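PDB 6E20: galectin from Danio rerio, which binds beta-galactosides as a lectin of the galectin family and is thought to recognise glycans of a viral envelope glycoprotein in innate immunity. Local coordinates for the interface of chains A and B. Coordinates in Å, arbitrary orientation; residue numbers count along the deposited sequence, not the author numbering. Chains: chain A/B, Galectin.

The interface of chains A and B. Residues chain A 129-132; chain B 130-132.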
ATOM      1  N   GLN A 129       0.367   6.598   5.143  1.00 29.71           N
ATOM      2  CA  GLN A 129       0.520   7.441   3.933  1.00 32.10           C
ATOM      3  C   GLN A 129       1.425   6.783   2.885  1.00 32.17           C
ATOM      4  O   GLN A 129       1.375   7.237   1.722  1.00 35.50           O
ATOM      5  CB  GLN A 129       1.100   8.801   4.308  1.00 35.43           C
ATOM      6  CG  GLN A 129       0.072   9.702   4.978  1.00 41.20           C
ATOM      7  CD  GLN A 129       0.678  10.904   5.659  1.00 41.47           C
ATOM      8  OE1 GLN A 129       1.848  10.925   6.034  1.00 42.94           O
ATOM      9  NE2 GLN A 129      -0.145  11.914   5.856  1.00 48.81           N
ATOM     10  N   GLY A 130       2.248   5.805   3.269  1.00 31.55           N
ATOM     11  CA  GLY A 130       3.347   5.301   2.419  1.00 31.22           C
ATOM     12  C   GLY A 130       3.600   3.830   2.659  1.00 32.21           C
ATOM     13  O   GLY A 130       3.846   3.473   3.813  1.00 30.16           O
ATOM     14  N   VAL A 131       3.547   3.008   1.604  1.00 31.49           N
ATOM     15  CA  VAL A 131       4.006   1.591   1.657  1.00 33.47           C
ATOM     16  C   VAL A 131       4.801   1.280   0.385  1.00 32.81           C
ATOM     17  O   VAL A 131       4.178   1.226  -0.677  1.00 27.09           O
ATOM     18  CB  VAL A 131       2.825   0.630   1.848  1.00 33.07           C
ATOM     19  CG1 VAL A 131       3.285  -0.817   1.912  1.00 33.98           C
ATOM     20  CG2 VAL A 131       2.006   1.003   3.078  1.00 33.06           C
ATOM     21  N   GLU A 132       6.129   1.140   0.499  1.00 34.53           N
ATOM     22  CA  GLU A 132       7.019   0.856  -0.660  1.00 39.62           C
ATOM     23  C   GLU A 132       8.064  -0.200  -0.299  1.00 40.79           C
ATOM     24  O   GLU A 132       8.652  -0.123   0.807  1.00 41.28           O
ATOM     25  CB  GLU A 132       7.666   2.116  -1.235  1.00 42.62           C
ATOM     26  CG  GLU A 132       8.201   3.093  -0.221  1.00 45.87           C
ATOM     27  CD  GLU A 132       8.154   4.543  -0.664  1.00 44.71           C
ATOM     28  OE1 GLU A 132       8.509   4.839  -1.834  1.00 45.71           O
ATOM     29  OE2 GLU A 132       7.781   5.378   0.168  1.00 44.14           O
TER
ATOM     30  N   GLY B 130       5.065   0.236  -4.767  1.00 25.92           N
ATOM     31  CA  GLY B 130       4.821   1.432  -3.939  1.00 26.46           C
ATOM     32  C   GLY B 130       3.427   1.988  -4.101  1.00 26.81           C
ATOM     33  O   GLY B 130       2.961   2.118  -5.244  1.00 25.69           O
ATOM     34  N   VAL B 131       2.778   2.260  -2.974  1.00 28.70           N
ATOM     35  CA  VAL B 131       1.528   3.057  -2.883  1.00 29.82           C
ATOM     36  C   VAL B 131       1.767   4.122  -1.818  1.00 30.56           C
ATOM     37  O   VAL B 131       2.017   3.745  -0.645  1.00 28.08           O
ATOM     38  CB  VAL B 131       0.292   2.202  -2.567  1.00 30.09           C
ATOM     39  CG1 VAL B 131      -0.991   3.024  -2.673  1.00 30.56           C
ATOM     40  CG2 VAL B 131       0.223   1.011  -3.500  1.00 33.55           C
ATOM     41  N   GLU B 132       1.749   5.378  -2.252  1.00 27.35           N
ATOM     42  CA  GLU B 132       1.932   6.570  -1.389  1.00 31.62           C
ATOM     43  C   GLU B 132       0.747   7.508  -1.606  1.00 30.08           C
ATOM     44  O   GLU B 132       0.413   7.780  -2.778  1.00 30.08           O
ATOM     45  CB  GLU B 132       3.225   7.303  -1.734  1.00 31.82           C
ATOM     46  CG  GLU B 132       4.463   6.456  -1.535  1.00 35.62           C
ATOM     47  CD  GLU B 132       5.717   7.033  -2.172  1.00 36.67           C
ATOM     48  OE1 GLU B 132       5.839   6.937  -3.405  1.00 40.62           O
ATOM     49  OE2 GLU B 132       6.557   7.580  -1.438  1.00 40.95           O
TER
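Different chi1 values bring the carboxylates of A:Glu132 and B:Glu132 together: A:Glu132 sets CG between its backbone N and carbonyl carbon (44°), whereas B:Glu132 has CG anti to the carbonyl carbon (-61°). The side chain of A:Glu132 then bends at chi2, while that of B:Glu132 runs on extended beyond CG, and they meet tip to tip. OE2 of A:Glu132 lies 3.0 Å from OE2 of B:Glu132, and the two carboxylate planes are turned 68° apart, so the two groups are far from coplanar or parallel. Two ionised carboxylates would repel at this spacing; a proton shared between them would relieve the strain and may raise the pKa of one acid, although no hydrogen is seen. The unequal torsions also show that the two-fold symmetry is not exact at these tips.

The backbone carries the firm part of the contact. A:Val131 N donates to the carbonyl O of B:Val131 at 2.8 Å, and B:Val131 N returns a bond to A:Val131 O at 2.9 Å. Both are close to straight. This reciprocal pair puts valine opposite valine, with each Gly130 facing the partner's Glu132. On the A:Glu132 side, its CB rests 4.0 Å from B:Gly130 CA, where glycine brings no side chain.

Strands 126-132 of chain A and 126-133 of chain B, each near its C-terminus, thus join antiparallel at the edges of two galectin beta-sandwiches, continuing a sheet across both copies, which matches the prototype galectin dimer and is probably biological.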